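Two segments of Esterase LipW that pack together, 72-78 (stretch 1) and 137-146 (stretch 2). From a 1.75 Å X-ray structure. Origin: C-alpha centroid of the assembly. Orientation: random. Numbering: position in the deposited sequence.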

ATOM      1  N   PRO A  72      -6.662  15.122 -14.554  1.00 22.66           N
ATOM      2  CA  PRO A  72      -7.158  13.899 -13.959  1.00 20.92           C
ATOM      3  C   PRO A  72      -6.180  13.191 -13.008  1.00 19.36           C
ATOM      4  O   PRO A  72      -4.979  13.459 -12.989  1.00 20.14           O
ATOM      5  CB  PRO A  72      -7.427  13.008 -15.185  1.00 21.93           C
ATOM      6  CG  PRO A  72      -6.411  13.461 -16.201  1.00 22.35           C
ATOM      7  CD  PRO A  72      -6.328  14.957 -15.988  1.00 23.19           C
ATOM      8  N   VAL A  73      -6.732  12.278 -12.221  1.00 16.58           N
ATOM      9  CA  VAL A  73      -5.936  11.329 -11.482  1.00 13.19           C
ATOM     10  C   VAL A  73      -5.973  10.066 -12.356  1.00 12.45           C
ATOM     11  O   VAL A  73      -7.050   9.535 -12.576  1.00 11.90           O
ATOM     12  CB  VAL A  73      -6.585  11.062 -10.096  1.00 12.81           C
ATOM     13  CG1 VAL A  73      -5.849   9.917  -9.374  1.00 11.29           C
ATOM     14  CG2 VAL A  73      -6.591  12.368  -9.248  1.00 11.37           C
ATOM     15  N   PRO A  74      -4.817   9.618 -12.890  1.00 11.88           N
ATOM     16  CA  PRO A  74      -4.812   8.363 -13.667  1.00 10.67           C
ATOM     17  C   PRO A  74      -5.079   7.169 -12.759  1.00  9.54           C
ATOM     18  O   PRO A  74      -4.758   7.205 -11.566  1.00  7.71           O
ATOM     19  CB  PRO A  74      -3.395   8.267 -14.223  1.00 11.28           C
ATOM     20  CG  PRO A  74      -2.853   9.694 -14.139  1.00 12.73           C
ATOM     21  CD  PRO A  74      -3.497  10.262 -12.885  1.00 11.79           C
ATOM     22  N   VAL A  75      -5.714   6.163 -13.336  1.00  8.04           N
ATOM     23  CA  VAL A  75      -6.000   4.918 -12.636  1.00  7.40           C
ATOM     24  C   VAL A  75      -5.678   3.754 -13.551  1.00  7.72           C
ATOM     25  O   VAL A  75      -5.652   3.893 -14.787  1.00  8.68           O
ATOM     26  CB  VAL A  75      -7.471   4.820 -12.139  1.00  6.85           C
ATOM     27  CG1 VAL A  75      -7.752   5.847 -11.008  1.00  6.89           C
ATOM     28  CG2 VAL A  75      -8.472   4.966 -13.310  1.00  6.30           C
ATOM     29  N   ARG A  76      -5.397   2.608 -12.942  1.00  7.39           N
ATOM     30  CA  ARG A  76      -5.314   1.355 -13.692  1.00  7.31           C
ATOM     31  C   ARG A  76      -6.383   0.423 -13.149  1.00  8.14           C
ATOM     32  O   ARG A  76      -6.466   0.188 -11.945  1.00  7.22           O
ATOM     33  CB  ARG A  76      -3.925   0.723 -13.582  1.00  7.32           C
ATOM     34  CG  ARG A  76      -3.813  -0.603 -14.382  1.00  6.61           C
ATOM     35  CD  ARG A  76      -2.360  -0.971 -14.647  1.00  7.43           C
ATOM     36  NE  ARG A  76      -1.696   0.017 -15.506  1.00  8.59           N
ATOM     37  CZ  ARG A  76      -0.380   0.138 -15.639  1.00  9.78           C
ATOM     38  NH1 ARG A  76       0.461  -0.656 -14.963  1.00  8.94           N
ATOM     39  NH2 ARG A  76       0.103   1.073 -16.473  1.00 13.86           N
ATOM     40  N   ILE A  77      -7.199  -0.109 -14.048  1.00  8.06           N
ATOM     41  CA  ILE A  77      -8.306  -0.946 -13.616  1.00  8.25           C
ATOM     42  C   ILE A  77      -8.023  -2.394 -14.001  1.00  8.43           C
ATOM     43  O   ILE A  77      -7.777  -2.694 -15.182  1.00  8.30           O
ATOM     44  CB  ILE A  77      -9.647  -0.464 -14.205  1.00  9.01           C
ATOM     45  CG1 ILE A  77      -9.844   1.028 -13.911  1.00 10.33           C
ATOM     46  CG2 ILE A  77     -10.827  -1.269 -13.610  1.00  9.09           C
ATOM     47  CD1 ILE A  77     -11.031   1.649 -14.642  1.00 15.90           C
ATOM     48  N   TYR A  78      -8.092  -3.269 -12.996  1.00  8.51           N
ATOM     49  CA  TYR A  78      -7.852  -4.704 -13.167  1.00  8.61           C
ATOM     50  C   TYR A  78      -9.174  -5.411 -12.987  1.00  9.59           C
ATOM     51  O   TYR A  78      -9.885  -5.138 -12.025  1.00  9.82           O
ATOM     52  CB  TYR A  78      -6.861  -5.195 -12.096  1.00  7.89           C
ATOM     53  CG  TYR A  78      -5.528  -4.487 -12.080  1.00  7.80           C
ATOM     54  CD1 TYR A  78      -5.396  -3.214 -11.512  1.00  6.91           C
ATOM     55  CD2 TYR A  78      -4.392  -5.109 -12.591  1.00  7.12           C
ATOM     56  CE1 TYR A  78      -4.170  -2.581 -11.476  1.00  6.68           C
ATOM     57  CE2 TYR A  78      -3.157  -4.499 -12.560  1.00  7.30           C
ATOM     58  CZ  TYR A  78      -3.057  -3.230 -11.998  1.00  5.85           C
ATOM     59  OH  TYR A  78      -1.843  -2.635 -11.962  1.00  5.66           O
ATOM     60  N   HIS A 137      -6.197  13.265  -1.122  1.00  6.23           N
ATOM     61  CA  HIS A 137      -7.242  13.846  -1.955  1.00  6.13           C
ATOM     62  C   HIS A 137      -7.454  13.056  -3.244  1.00  7.48           C
ATOM     63  O   HIS A 137      -8.603  12.861  -3.657  1.00  7.33           O
ATOM     64  CB  HIS A 137      -6.957  15.295  -2.296  1.00  6.95           C
ATOM     65  CG  HIS A 137      -7.301  16.254  -1.206  1.00  7.56           C
ATOM     66  ND1 HIS A 137      -6.746  17.517  -1.133  1.00  6.10           N
ATOM     67  CD2 HIS A 137      -8.135  16.142  -0.148  1.00  9.34           C
ATOM     68  CE1 HIS A 137      -7.237  18.146  -0.079  1.00  8.36           C
ATOM     69  NE2 HIS A 137      -8.084  17.338   0.532  1.00 10.36           N
ATOM     70  N   ASP A 138      -6.355  12.630  -3.869  1.00  6.32           N
ATOM     71  CA  ASP A 138      -6.434  11.844  -5.106  1.00  6.77           C
ATOM     72  C   ASP A 138      -7.112  10.508  -4.841  1.00  6.29           C
ATOM     73  O   ASP A 138      -7.974  10.079  -5.620  1.00  6.78           O
ATOM     74  CB  ASP A 138      -5.034  11.594  -5.687  1.00  6.62           C
ATOM     75  CG  ASP A 138      -4.378  12.881  -6.210  1.00  5.94           C
ATOM     76  OD1 ASP A 138      -5.067  13.917  -6.300  1.00  6.32           O
ATOM     77  OD2 ASP A 138      -3.181  12.830  -6.535  1.00  7.92           O
ATOM     78  N   ALA A 139      -6.705   9.826  -3.772  1.00  6.06           N
ATOM     79  CA  ALA A 139      -7.360   8.543  -3.436  1.00  5.73           C
ATOM     80  C   ALA A 139      -8.869   8.704  -3.220  1.00  6.29           C
ATOM     81  O   ALA A 139      -9.671   7.862  -3.641  1.00  6.72           O
ATOM     82  CB  ALA A 139      -6.719   7.930  -2.184  1.00  6.83           C
ATOM     83  N   ILE A 140      -9.255   9.786  -2.549  1.00  6.39           N
ATOM     84  CA  ILE A 140     -10.677  10.055  -2.272  1.00  7.18           C
ATOM     85  C   ILE A 140     -11.425  10.294  -3.562  1.00  7.77           C
ATOM     86  O   ILE A 140     -12.533   9.784  -3.755  1.00  8.36           O
ATOM     87  CB  ILE A 140     -10.840  11.256  -1.288  1.00  6.70           C
ATOM     88  CG1 ILE A 140     -10.409  10.797   0.121  1.00  7.59           C
ATOM     89  CG2 ILE A 140     -12.292  11.806  -1.327  1.00  7.67           C
ATOM     90  CD1 ILE A 140     -10.210  11.916   1.174  1.00  9.39           C
ATOM     91  N   GLU A 141     -10.793  11.046  -4.456  1.00  8.36           N
ATOM     92  CA  GLU A 141     -11.372  11.342  -5.755  1.00 10.37           C
ATOM     93  C   GLU A 141     -11.645  10.042  -6.512  1.00  9.95           C
ATOM     94  O   GLU A 141     -12.742   9.870  -7.087  1.00  8.96           O
ATOM     95  CB  GLU A 141     -10.414  12.245  -6.543  1.00 11.28           C
ATOM     96  CG  GLU A 141     -10.956  12.735  -7.872  1.00 18.93           C
ATOM     97  CD  GLU A 141     -11.784  14.023  -7.774  1.00 27.25           C
ATOM     98  OE1 GLU A 141     -12.195  14.434  -6.657  1.00 32.47           O
ATOM     99  OE2 GLU A 141     -12.024  14.625  -8.842  1.00 31.81           O
ATOM    100  N   VAL A 142     -10.674   9.116  -6.480  1.00  7.99           N
ATOM    101  CA  VAL A 142     -10.844   7.848  -7.178  1.00  7.55           C
ATOM    102  C   VAL A 142     -11.934   7.015  -6.531  1.00  7.74           C
ATOM    103  O   VAL A 142     -12.798   6.488  -7.227  1.00  9.29           O
ATOM    104  CB  VAL A 142      -9.524   7.050  -7.317  1.00  7.31           C
ATOM    105  CG1 VAL A 142      -9.783   5.640  -7.932  1.00  6.01           C
ATOM    106  CG2 VAL A 142      -8.562   7.846  -8.197  1.00  5.71           C
ATOM    107  N   LEU A 143     -11.918   6.917  -5.209  1.00  7.54           N
ATOM    108  CA  LEU A 143     -12.952   6.126  -4.532  1.00  8.09           C
ATOM    109  C   LEU A 143     -14.373   6.657  -4.842  1.00  9.13           C
ATOM    110  O   LEU A 143     -15.280   5.869  -5.113  1.00  9.57           O
ATOM    111  CB  LEU A 143     -12.716   6.078  -3.021  1.00  8.67           C
ATOM    112  CG  LEU A 143     -13.721   5.163  -2.282  1.00  9.62           C
ATOM    113  CD1 LEU A 143     -12.948   4.450  -1.177  1.00 13.07           C
ATOM    114  CD2 LEU A 143     -14.873   5.973  -1.735  1.00 15.06           C
ATOM    115  N   THR A 144     -14.557   7.977  -4.796  1.00  8.80           N
ATOM    116  CA  THR A 144     -15.871   8.589  -5.119  1.00 10.32           C
ATOM    117  C   THR A 144     -16.311   8.247  -6.547  1.00 10.72           C
ATOM    118  O   THR A 144     -17.488   7.950  -6.799  1.00 11.53           O
ATOM    119  CB  THR A 144     -15.812  10.134  -4.898  1.00 10.42           C
ATOM    120  OG1 THR A 144     -15.514  10.378  -3.523  1.00 12.79           O
ATOM    121  CG2 THR A 144     -17.166  10.810  -5.253  1.00 14.83           C
ATOM    122  N   TRP A 145     -15.351   8.278  -7.467  1.00 10.24           N
ATOM    123  CA  TRP A 145     -15.591   7.996  -8.877  1.00 11.48           C
ATOM    124  C   TRP A 145     -15.960   6.525  -9.098  1.00 11.47           C
ATOM    125  O   TRP A 145     -16.869   6.213  -9.886  1.00 12.43           O
ATOM    126  CB  TRP A 145     -14.338   8.384  -9.651  1.00 10.98           C
ATOM    127  CG  TRP A 145     -14.314   8.077 -11.106  1.00 13.43           C
ATOM    128  CD1 TRP A 145     -14.752   8.890 -12.125  1.00 13.88           C
ATOM    129  CD2 TRP A 145     -13.742   6.919 -11.734  1.00 14.89           C
ATOM    130  NE1 TRP A 145     -14.509   8.296 -13.340  1.00 14.24           N
ATOM    131  CE2 TRP A 145     -13.877   7.098 -13.137  1.00 15.99           C
ATOM    132  CE3 TRP A 145     -13.107   5.759 -11.256  1.00 13.38           C
ATOM    133  CZ2 TRP A 145     -13.431   6.152 -14.057  1.00 15.53           C
ATOM    134  CZ3 TRP A 145     -12.664   4.832 -12.162  1.00 14.50           C
ATOM    135  CH2 TRP A 145     -12.816   5.028 -13.551  1.00 14.02           C
ATOM    136  N   VAL A 146     -15.291   5.624  -8.376  1.00 10.64           N
ATOM    137  CA  VAL A 146     -15.586   4.200  -8.435  1.00 10.54           C
ATOM    138  C   VAL A 146     -17.034   3.949  -8.041  1.00 11.41           C
ATOM    139  O   VAL A 146     -17.753   3.223  -8.723  1.00 12.13           O
ATOM    140  CB  VAL A 146     -14.598   3.397  -7.529  1.00 10.32           C
ATOM    141  CG1 VAL A 146     -15.085   1.997  -7.253  1.00 10.15           C
ATOM    142  CG2 VAL A 146     -13.212   3.415  -8.176  1.00  8.39           C
TER

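A strand (72-78) and a helix (137-146) of Esterase LipW meet in a small, almost wholly apolar side-chain contact, with no hydrogen bond running between them. The two axes approach to 9.2 Å, a spacing that keeps the backbones apart and leaves the gap to be filled by side chains; 282 Å² of surface is buried, both sides summed. The N-to-C directions make an angle of 67°, so the segments diverge: the CA atoms of Val73 and Asp138 lie 6.4 Å apart, whereas those of Ile77 and Val146 are separated by 10.3 Å.

The alternation of the strand selects its contact residues. Val73, Val75 and Ile77 direct their CA-to-CB bonds toward the helix, while the intervening Pro74 and Arg76 have no contact with it. On the helix, Asp138, Val142 and Trp145 supply the touching side chains, spaced four and then three residues apart, as expected for one face of a helix. Backbone bonds of the i to i+4 type hold that spacing, among them Val142 N to Asp138 O (3.0 Å) and Trp145 N to Glu141 O (3.1 Å).

Val142 is the centre of the contact. Its CG2 packs against two strand residues at once, lying 3.6 Å from Val73 CG1 and 3.5 Å from Val75 CG1, and so sits between two valines that point the same way from the strand. Val73, with chi1 in the t well, has the largest covered area of any residue here, 76 Å². Val73 CG1 meets Val142 and also lies 4.1 Å from Asp138 CB, while Val73 CG2 lies 3.7 Å from Asp138 OD1. The latter is a van der Waals contact between a methyl and a carboxylate oxygen; both carboxylate oxygens of Asp138 are hydrogen-bonded elsewhere in the structure.

Farther along, where the backbones have separated, the long reach of Trp145 keeps the segments in touch. Its chi1 is also t, and the six-membered part of the indole extends to the strand. Ile77 CD1 approaches Trp145 CH2 at 4.0 Å, at the ring edge and near its plane, so this is not packing over the aromatic face. Val75 CG2 stands 4.3 Å from Trp145 CZ3, a looser and oblique approach. Val75 therefore bridges the two parts of the contact, its CG1 against Val142 and its CG2 near the indole. Ile77, with chi1 m and chi2 t, extends its CD1 to the ring across the wider end of the gap.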